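Methylmalonyl-CoA carboxyltransferase 5S subunit (Propionibacterium freudenreichii subsp. shermanii, PDB 1RQB) catalyses the transfer of a carboxyl group from the biotin of the 1.3S subunit to pyruvate, forming oxaloacetate, as the cobalt-dependent 5S component of transcarboxylase. Local coordinates at residues A[112-117]-A[427-432]; A[118-123]-A[146-151]; A[17-22]-A[275-280]. All coordinates share one frame; numbering follows the deposited sequence.

Contact 1: residues A[112-117]-A[427-432]; sequences RHYNDE and PPEWEK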
loop_
_atom_site.group_PDB
_atom_site.type_symbol
_atom_site.label_atom_id
_atom_site.label_comp_id
_atom_site.label_asym_id
_atom_site.label_seq_id
_atom_site.Cartn_x
_atom_site.Cartn_y
_atom_site.Cartn_z
ATOM N N ARG A 112 26.548 -22.339 -0.871
ATOM C CA ARG A 112 26.428 -23.803 -0.938
ATOM C C ARG A 112 26.215 -24.381 0.461
ATOM O O ARG A 112 26.259 -23.672 1.465
ATOM C CB ARG A 112 27.712 -24.433 -1.490
ATOM C CG ARG A 112 28.943 -24.164 -0.605
ATOM C CD ARG A 112 30.192 -24.861 -1.116
ATOM N NE ARG A 112 31.395 -24.487 -0.369
ATOM C CZ ARG A 112 31.829 -25.074 0.742
ATOM N NH1 ARG A 112 31.164 -26.091 1.272
ATOM N NH2 ARG A 112 32.953 -24.648 1.314
ATOM N N HIS A 113 25.976 -25.684 0.512
ATOM C CA HIS A 113 25.844 -26.349 1.815
ATOM C C HIS A 113 27.249 -26.461 2.407
ATOM O O HIS A 113 28.208 -26.719 1.681
ATOM C CB HIS A 113 25.254 -27.754 1.653
ATOM C CG HIS A 113 23.798 -27.763 1.321
ATOM N ND1 HIS A 113 22.903 -28.617 1.929
ATOM C CD2 HIS A 113 23.072 -27.011 0.459
ATOM C CE1 HIS A 113 21.688 -28.387 1.460
ATOM N NE2 HIS A 113 21.764 -27.417 0.568
ATOM N N TYR A 114 27.371 -26.237 3.709
ATOM C CA TYR A 114 28.680 -26.352 4.369
ATOM C C TYR A 114 28.666 -27.543 5.328
ATOM O O TYR A 114 27.610 -28.013 5.750
ATOM C CB TYR A 114 29.004 -25.090 5.176
ATOM C CG TYR A 114 29.202 -23.877 4.316
ATOM C CD1 TYR A 114 28.117 -23.098 3.918
ATOM C CD2 TYR A 114 30.464 -23.554 3.829
ATOM C CE1 TYR A 114 28.287 -22.029 3.051
ATOM C CE2 TYR A 114 30.646 -22.496 2.955
ATOM C CZ TYR A 114 29.554 -21.738 2.568
ATOM O OH TYR A 114 29.720 -20.714 1.677
ATOM N N ASN A 115 29.864 -28.022 5.650
ATOM C CA ASN A 115 30.010 -29.111 6.626
ATOM C C ASN A 115 29.478 -28.590 7.963
ATOM O O ASN A 115 29.544 -27.394 8.247
ATOM C CB ASN A 115 31.490 -29.522 6.735
ATOM C CG ASN A 115 31.772 -30.401 7.941
ATOM O OD1 ASN A 115 31.968 -29.899 9.045
ATOM N ND2 ASN A 115 31.789 -31.721 7.740
ATOM N N ASP A 116 28.948 -29.496 8.773
ATOM C CA ASP A 116 28.348 -29.160 10.072
ATOM C C ASP A 116 29.251 -28.282 10.943
ATOM O O ASP A 116 28.748 -27.433 11.679
ATOM C CB ASP A 116 27.977 -30.437 10.842
ATOM C CG ASP A 116 26.708 -31.112 10.299
ATOM O OD1 ASP A 116 25.930 -30.448 9.569
ATOM O OD2 ASP A 116 26.476 -32.306 10.617
ATOM N N GLU A 117 30.569 -28.461 10.877
ATOM C CA GLU A 117 31.472 -27.683 11.739
ATOM C C GLU A 117 31.458 -26.199 11.366
ATOM O O GLU A 117 31.630 -25.341 12.232
ATOM C CB GLU A 117 32.912 -28.194 11.651
ATOM C CG GLU A 117 33.591 -27.885 10.331
ATOM C CD GLU A 117 34.966 -28.519 10.200
ATOM O OE1 GLU A 117 35.627 -28.780 11.233
ATOM O OE2 GLU A 117 35.388 -28.736 9.050
ATOM N N PRO A 427 33.010 -33.378 3.951
ATOM C CA PRO A 427 34.098 -33.626 4.898
ATOM C C PRO A 427 34.446 -32.355 5.674
ATOM O O PRO A 427 34.049 -31.256 5.291
ATOM C CB PRO A 427 35.239 -34.048 3.985
ATOM C CG PRO A 427 35.060 -33.123 2.828
ATOM C CD PRO A 427 33.544 -33.157 2.594
ATOM N N PRO A 428 35.190 -32.499 6.780
ATOM C CA PRO A 428 35.581 -31.330 7.579
ATOM C C PRO A 428 36.292 -30.362 6.629
ATOM O O PRO A 428 36.997 -30.795 5.720
ATOM C CB PRO A 428 36.517 -31.932 8.620
ATOM C CG PRO A 428 35.896 -33.298 8.852
ATOM C CD PRO A 428 35.578 -33.759 7.445
ATOM N N GLU A 429 36.113 -29.057 6.823
ATOM C CA GLU A 429 36.731 -28.089 5.905
ATOM C C GLU A 429 37.265 -26.861 6.645
ATOM O O GLU A 429 37.908 -26.006 6.036
ATOM C CB GLU A 429 35.692 -27.647 4.857
ATOM C CG GLU A 429 34.409 -27.008 5.442
ATOM C CD GLU A 429 33.440 -26.481 4.371
ATOM O OE1 GLU A 429 32.362 -27.082 4.148
ATOM O OE2 GLU A 429 33.758 -25.450 3.743
ATOM N N TRP A 430 37.034 -26.759 7.949
ATOM C CA TRP A 430 37.471 -25.563 8.683
ATOM C C TRP A 430 38.980 -25.331 8.571
ATOM O O TRP A 430 39.414 -24.214 8.294
ATOM C CB TRP A 430 37.064 -25.631 10.158
ATOM C CG TRP A 430 37.423 -24.373 10.910
ATOM C CD1 TRP A 430 38.447 -24.209 11.799
ATOM C CD2 TRP A 430 36.776 -23.092 10.804
ATOM N NE1 TRP A 430 38.477 -22.909 12.254
ATOM C CE2 TRP A 430 37.463 -22.203 11.659
ATOM C CE3 TRP A 430 35.683 -22.612 10.070
ATOM C CZ2 TRP A 430 37.092 -20.856 11.801
ATOM C CZ3 TRP A 430 35.312 -21.268 10.210
ATOM C CH2 TRP A 430 36.017 -20.411 11.069
ATOM N N GLU A 431 39.793 -26.361 8.798
ATOM C CA GLU A 431 41.251 -26.190 8.716
ATOM C C GLU A 431 41.675 -25.710 7.326
ATOM O O GLU A 431 42.528 -24.831 7.207
ATOM C CB GLU A 431 41.981 -27.488 9.078
ATOM C CG GLU A 431 42.542 -27.558 10.508
ATOM C CD GLU A 431 41.677 -26.890 11.571
ATOM O OE1 GLU A 431 40.507 -27.299 11.752
ATOM O OE2 GLU A 431 42.180 -25.956 12.239
ATOM N N LYS A 432 41.082 -26.271 6.280
ATOM C CA LYS A 432 41.411 -25.881 4.902
ATOM C C LYS A 432 41.023 -24.420 4.654
ATOM O O LYS A 432 41.762 -23.668 4.021
ATOM C CB LYS A 432 40.668 -26.783 3.915
ATOM C CG LYS A 432 40.830 -26.398 2.449
ATOM C CD LYS A 432 39.955 -27.284 1.557
ATOM C CE LYS A 432 40.024 -26.879 0.086
ATOM N NZ LYS A 432 41.394 -27.019 -0.485
HETATM O O HOH W 1 38.674 -29.082 9.545
#
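Asn-115 and Pro-428 bring the two backbones together, their CA atoms 6.1 Å apart, where two segments, each leading into a helix, run at 76° to each other. Arg-112 and Glu-429 meet tip to tip in an end-on salt bridge, guanidinium and carboxylate only 10° from coplanar. NH2 of Arg-112 lies 2.7 Å from OE2 of Glu-429, and NH1 makes a longer bond to OE1, both on the syn sides. On its anti side OE1 also takes the backbone N of Asn-115, at 3.1 Å. Arginine suits its place because its flat end offers two parallel N-H groups to match the two carboxylate oxygens. CE2 of Tyr-114 covers one face of the guanidinium, 3.5 Å above its plane. Glu-117 returns the reach: its OE2 accepts from Trp-430 N at 2.8 Å, from above the carboxylate plane, at the start of helix 430-437, where Glu-429 is the N-cap, as Asn-115 is of helix 116-128. Each segment thus lends a glutamate to the other's backbone, pinning the carboxyltransferase barrel region to the conserved carboxylase region. The guanidinium would probably favour ionised Glu-429, while Glu-117 would be stabilised mainly by backbone N-H groups.

Contact 2: residues A[118-123]-A[146-151]; sequences VVDRFV and MAHAMA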
loop_
_atom_site.group_PDB
_atom_site.type_symbol
_atom_site.label_atom_id
_atom_site.label_comp_id
_atom_site.label_asym_id
_atom_site.label_seq_id
_atom_site.Cartn_x
_atom_site.Cartn_y
_atom_site.Cartn_z
ATOM N N VAL A 118 31.303 -25.884 10.085
ATOM C CA VAL A 118 31.268 -24.471 9.677
ATOM C C VAL A 118 29.978 -23.833 10.201
ATOM O O VAL A 118 29.974 -22.693 10.663
ATOM C CB VAL A 118 31.312 -24.321 8.146
ATOM C CG1 VAL A 118 31.334 -22.824 7.764
ATOM C CG2 VAL A 118 32.544 -25.020 7.594
ATOM N N VAL A 119 28.880 -24.578 10.130
ATOM C CA VAL A 119 27.591 -24.079 10.630
ATOM C C VAL A 119 27.712 -23.825 12.134
ATOM O O VAL A 119 27.264 -22.800 12.644
ATOM C CB VAL A 119 26.462 -25.106 10.352
ATOM C CG1 VAL A 119 25.157 -24.651 10.986
ATOM C CG2 VAL A 119 26.284 -25.292 8.846
ATOM N N ASP A 120 28.349 -24.754 12.848
ATOM C CA ASP A 120 28.510 -24.608 14.302
ATOM C C ASP A 120 29.280 -23.326 14.628
ATOM O O ASP A 120 28.876 -22.553 15.496
ATOM C CB ASP A 120 29.267 -25.798 14.909
ATOM C CG ASP A 120 28.358 -26.967 15.243
ATOM O OD1 ASP A 120 27.308 -26.731 15.892
ATOM O OD2 ASP A 120 28.692 -28.121 14.872
ATOM N N ARG A 121 30.392 -23.112 13.935
ATOM C CA ARG A 121 31.230 -21.932 14.198
ATOM C C ARG A 121 30.521 -20.626 13.836
ATOM O O ARG A 121 30.676 -19.631 14.541
ATOM C CB ARG A 121 32.546 -22.028 13.442
ATOM C CG ARG A 121 33.460 -23.119 14.006
ATOM C CD ARG A 121 34.753 -23.175 13.240
ATOM N NE ARG A 121 35.711 -24.120 13.811
ATOM C CZ ARG A 121 36.551 -23.828 14.804
ATOM N NH1 ARG A 121 36.558 -22.615 15.346
ATOM N NH2 ARG A 121 37.405 -24.745 15.242
ATOM N N PHE A 122 29.758 -20.614 12.747
ATOM C CA PHE A 122 29.070 -19.378 12.344
ATOM C C PHE A 122 28.032 -18.992 13.399
ATOM O O PHE A 122 27.959 -17.844 13.834
ATOM C CB PHE A 122 28.359 -19.554 11.002
ATOM C CG PHE A 122 27.682 -18.288 10.512
ATOM C CD1 PHE A 122 28.353 -17.406 9.676
ATOM C CD2 PHE A 122 26.395 -17.957 10.943
ATOM C CE1 PHE A 122 27.760 -16.190 9.270
ATOM C CE2 PHE A 122 25.784 -16.738 10.546
ATOM C CZ PHE A 122 26.474 -15.858 9.707
ATOM N N VAL A 123 27.215 -19.955 13.795
ATOM C CA VAL A 123 26.168 -19.682 14.790
ATOM C C VAL A 123 26.806 -19.251 16.112
ATOM O O VAL A 123 26.355 -18.299 16.747
ATOM C CB VAL A 123 25.275 -20.917 14.979
ATOM C CG1 VAL A 123 24.341 -20.721 16.150
ATOM C CG2 VAL A 123 24.495 -21.168 13.705
HETATM N N MSE A 146 17.735 -27.638 7.981
HETATM C CA MSE A 146 17.640 -26.625 9.041
HETATM C C MSE A 146 18.074 -27.185 10.397
HETATM O O MSE A 146 18.482 -26.435 11.283
HETATM C CB MSE A 146 16.185 -26.135 9.170
HETATM C CG MSE A 146 15.603 -25.497 7.909
HETATM SE SE MSE A 146 13.797 -24.813 8.226
HETATM C CE MSE A 146 12.769 -25.995 7.066
ATOM N N ALA A 147 17.984 -28.503 10.536
ATOM C CA ALA A 147 18.231 -29.229 11.791
ATOM C C ALA A 147 19.552 -28.880 12.480
ATOM O O ALA A 147 19.564 -28.621 13.683
ATOM C CB ALA A 147 18.152 -30.739 11.538
ATOM N N HIS A 148 20.671 -28.879 11.766
ATOM C CA HIS A 148 21.939 -28.637 12.471
ATOM C C HIS A 148 22.088 -27.187 12.940
ATOM O O HIS A 148 22.596 -26.939 14.032
ATOM C CB HIS A 148 23.140 -29.012 11.618
ATOM C CG HIS A 148 24.402 -29.140 12.416
ATOM N ND1 HIS A 148 24.590 -30.139 13.348
ATOM C CD2 HIS A 148 25.504 -28.356 12.476
ATOM C CE1 HIS A 148 25.756 -29.964 13.947
ATOM N NE2 HIS A 148 26.329 -28.889 13.437
ATOM N N ALA A 149 21.679 -26.228 12.115
ATOM C CA ALA A 149 21.806 -24.812 12.489
ATOM C C ALA A 149 20.982 -24.548 13.750
ATOM O O ALA A 149 21.416 -23.855 14.670
ATOM C CB ALA A 149 21.305 -23.914 11.341
HETATM N N MSE A 150 19.800 -25.137 13.808
HETATM C CA MSE A 150 18.933 -24.897 14.969
HETATM C C MSE A 150 19.484 -25.545 16.239
HETATM O O MSE A 150 19.290 -25.015 17.332
HETATM C CB MSE A 150 17.534 -25.371 14.672
HETATM C CG MSE A 150 16.966 -24.510 13.599
HETATM SE SE MSE A 150 15.143 -24.396 13.875
HETATM C CE MSE A 150 14.808 -25.847 12.769
ATOM N N ALA A 151 20.148 -26.684 16.104
ATOM C CA ALA A 151 20.742 -27.318 17.290
ATOM C C ALA A 151 21.872 -26.419 17.796
ATOM O O ALA A 151 22.088 -26.276 18.999
ATOM C CB ALA A 151 21.293 -28.696 16.938
HETATM O O HOH W 2 24.558 -28.009 16.200
#
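His-148 and Asp-120 bond across two neighbouring helices, whose axes in segments 118-123 and 146-151 approach to 9.1 Å and cross at -39°. From CB of His-148 the chain runs with CG anti to the backbone N (chi1 -164°), and the imidazole then presents its edge to helix 116-128. CD2 lies 4.0 Å from CB of Val-119, which is close to the ring plane. At the tip NE2 donates to OD2 of Asp-120 over 2.9 Å, nearly in the plane of its own ring but from above the carboxylate plane; the two planes stand 73° apart. Histidine fits here because one flat group can both pack against a valine and deliver an N-H. A water lies over one ring face and donates to OD1 of Asp-120 and to the carbonyl O of His-148, giving the carboxylate a second link to the same residue. Beside this polar pair the helices pack through small residues: CG1 of Val-119 rests 3.7 Å from CA of Ala-149, a closeness that the short alanine permits. An alanine in place of Asp-120 would probably leave NE2 of His-148 without this acceptor and the water without one of its anchors. The carboxylate would be expected to favour a protonated imidazole, so the pair may carry ionic character at this largely apolar junction of two outer helices of the barrel.

Contact 3: residues A[17-22]-A[275-280]; sequences IEVSEP and TGYTTN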
loop_
_atom_site.group_PDB
_atom_site.type_symbol
_atom_site.label_atom_id
_atom_site.label_comp_id
_atom_site.label_asym_id
_atom_site.label_seq_id
_atom_site.Cartn_x
_atom_site.Cartn_y
_atom_site.Cartn_z
ATOM N N ILE A 17 -17.527 -16.049 12.950
ATOM C CA ILE A 17 -16.115 -16.446 12.875
ATOM C C ILE A 17 -15.513 -16.371 14.279
ATOM O O ILE A 17 -15.664 -15.373 14.982
ATOM C CB ILE A 17 -15.310 -15.509 11.964
ATOM C CG1 ILE A 17 -15.801 -15.635 10.527
ATOM C CG2 ILE A 17 -13.827 -15.869 12.047
ATOM C CD1 ILE A 17 -15.221 -14.592 9.595
ATOM N N GLU A 18 -14.849 -17.438 14.691
ATOM C CA GLU A 18 -14.208 -17.457 16.012
ATOM C C GLU A 18 -12.925 -16.628 15.934
ATOM O O GLU A 18 -12.144 -16.779 14.996
ATOM C CB GLU A 18 -13.883 -18.895 16.391
ATOM C CG GLU A 18 -13.179 -19.050 17.720
ATOM C CD GLU A 18 -13.106 -20.501 18.141
ATOM O OE1 GLU A 18 -14.164 -21.058 18.511
ATOM O OE2 GLU A 18 -12.003 -21.087 18.086
ATOM N N VAL A 19 -12.713 -15.737 16.902
ATOM C CA VAL A 19 -11.495 -14.915 16.899
ATOM C C VAL A 19 -10.809 -15.048 18.260
ATOM O O VAL A 19 -11.452 -15.367 19.259
ATOM C CB VAL A 19 -11.797 -13.427 16.584
ATOM C CG1 VAL A 19 -12.416 -13.319 15.195
ATOM C CG2 VAL A 19 -12.736 -12.825 17.635
ATOM N N SER A 20 -9.506 -14.801 18.294
ATOM C CA SER A 20 -8.741 -14.957 19.539
ATOM C C SER A 20 -9.169 -13.924 20.582
ATOM O O SER A 20 -9.766 -12.893 20.272
ATOM C CB SER A 20 -7.230 -14.857 19.266
ATOM O OG SER A 20 -6.892 -13.641 18.619
ATOM N N GLU A 21 -8.850 -14.237 21.833
ATOM C CA GLU A 21 -9.182 -13.372 22.973
ATOM C C GLU A 21 -8.391 -12.067 22.869
ATOM O O GLU A 21 -7.333 -12.025 22.244
ATOM C CB GLU A 21 -8.800 -14.076 24.284
ATOM C CG GLU A 21 -7.297 -14.301 24.477
ATOM C CD GLU A 21 -6.686 -15.320 23.520
ATOM O OE1 GLU A 21 -5.437 -15.419 23.488
ATOM O OE2 GLU A 21 -7.438 -16.029 22.811
ATOM N N PRO A 22 -8.908 -10.977 23.465
ATOM C CA PRO A 22 -8.226 -9.680 23.440
ATOM C C PRO A 22 -6.806 -9.906 23.964
ATOM O O PRO A 22 -6.617 -10.621 24.947
ATOM C CB PRO A 22 -9.067 -8.836 24.392
ATOM C CG PRO A 22 -10.468 -9.379 24.141
ATOM C CD PRO A 22 -10.225 -10.873 24.126
ATOM N N THR A 275 -10.529 -3.165 18.451
ATOM C CA THR A 275 -10.804 -4.565 18.088
ATOM C C THR A 275 -10.566 -5.498 19.278
ATOM O O THR A 275 -10.925 -6.674 19.224
ATOM C CB THR A 275 -9.838 -5.073 16.986
ATOM O OG1 THR A 275 -8.495 -5.043 17.494
ATOM C CG2 THR A 275 -9.923 -4.200 15.725
ATOM N N GLY A 276 -9.933 -4.994 20.333
ATOM C CA GLY A 276 -9.596 -5.850 21.470
ATOM C C GLY A 276 -8.118 -6.226 21.388
ATOM O O GLY A 276 -7.516 -6.670 22.365
ATOM N N TYR A 277 -7.521 -6.071 20.211
ATOM C CA TYR A 277 -6.089 -6.374 20.057
ATOM C C TYR A 277 -5.311 -5.060 20.102
ATOM O O TYR A 277 -5.831 -4.000 19.759
ATOM C CB TYR A 277 -5.807 -7.049 18.711
ATOM C CG TYR A 277 -6.671 -8.249 18.466
ATOM C CD1 TYR A 277 -7.643 -8.235 17.463
ATOM C CD2 TYR A 277 -6.539 -9.400 19.252
ATOM C CE1 TYR A 277 -8.464 -9.338 17.239
ATOM C CE2 TYR A 277 -7.362 -10.510 19.042
ATOM C CZ TYR A 277 -8.321 -10.466 18.026
ATOM O OH TYR A 277 -9.128 -11.550 17.787
ATOM N N THR A 278 -4.070 -5.131 20.546
ATOM C CA THR A 278 -3.251 -3.913 20.575
ATOM C C THR A 278 -1.774 -4.307 20.513
ATOM O O THR A 278 -1.434 -5.488 20.580
ATOM C CB THR A 278 -3.563 -3.090 21.854
ATOM O OG1 THR A 278 -3.011 -1.775 21.722
ATOM C CG2 THR A 278 -2.989 -3.769 23.089
ATOM N N THR A 279 -0.912 -3.319 20.315
ATOM C CA THR A 279 0.542 -3.535 20.303
ATOM C C THR A 279 1.115 -2.678 21.434
ATOM O O THR A 279 0.416 -1.826 21.981
ATOM C CB THR A 279 1.212 -3.028 19.014
ATOM O OG1 THR A 279 1.205 -1.596 19.019
ATOM C CG2 THR A 279 0.486 -3.546 17.768
ATOM N N ASN A 280 2.367 -2.888 21.801
ATOM C CA ASN A 280 2.927 -2.040 22.862
ATOM C C ASN A 280 3.969 -1.102 22.253
ATOM O O ASN A 280 4.999 -0.820 22.865
ATOM C CB ASN A 280 3.552 -2.885 23.986
ATOM C CG ASN A 280 4.728 -3.713 23.518
ATOM O OD1 ASN A 280 4.557 -4.694 22.794
ATOM N ND2 ASN A 280 5.935 -3.326 23.934
#
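Tyr-277 reaches across to Ser-20 and provides the hydrogen bond of this contact. Its OH donates to the carbonyl O of Ser-20 at 2.9 Å, with an angle of 120° at the oxygen and the donor tilted 30° from the carbonyl plane. A chi1 of -53° sets CG anti to the carbonyl carbon, beside the backbone N, and the ring continues from there toward Ser-20. Tyrosine suits the place because a long rigid ring is needed to span the gap and a hydroxyl to finish it. Within 275-280, OG1 of Thr-275 accepts from Tyr-277 N at 3.1 Å, an ST turn that holds the backbone from which the ring departs.

Van der Waals contacts surround this bond. CB of Val-19 approaches the Tyr-277 OH to 3.5 Å, and the carbonyl O of Glu-21 lies 3.5 Å from CE2 of the ring. Serine is small enough at position 20 to lie with OG against the same ring carbon, CE2, while its hydroxyl bonds to Ile-242 O and Arg-23 NE. Beyond the ring the backbones close in, with the CA atoms of Pro-22 and Gly-276 4.5 Å apart and CA of Pro-22 3.3 Å from the carbonyl O of Gly-276. Glycine fits because, with positive phi, a CB would press on Pro-22 and on the preceding carbonyl.

The tyrosine ring also packs on Met-239 and Ile-242 of helix 234-243, while Thr-278 bonds to strand 23-29 of the barrel. On the other flank, residues 17-19 pair antiparallel with a strand of the second subunit, whose Arg-15 bonds to the carbonyl oxygens of Ser-20 and Thr-275, so the contact lies at the dimer interface.

Contacts 1 and 2 are neighbours, their centres about 11 Å apart, and share helix 116-128: contact 1 holds its beginning against the segment leading into helix 430-437, and contact 2 packs its next turns on helix 144-155. They touch directly, as where Trp-430 meets Arg-121 in a cation-pi contact. Contact 3 lies across the chain's centre from contact 1, with centres about 47 Å apart, and about 36 Å from contact 2. Along the chain contact 2 is nested within both other loops, whereas contacts 1 and 3 interleave. Together they join the TIM barrel to the carboxylase region, pack its outer helices and fasten the N-terminal strand of the chain at the dimer interface, all away from the cobalt site.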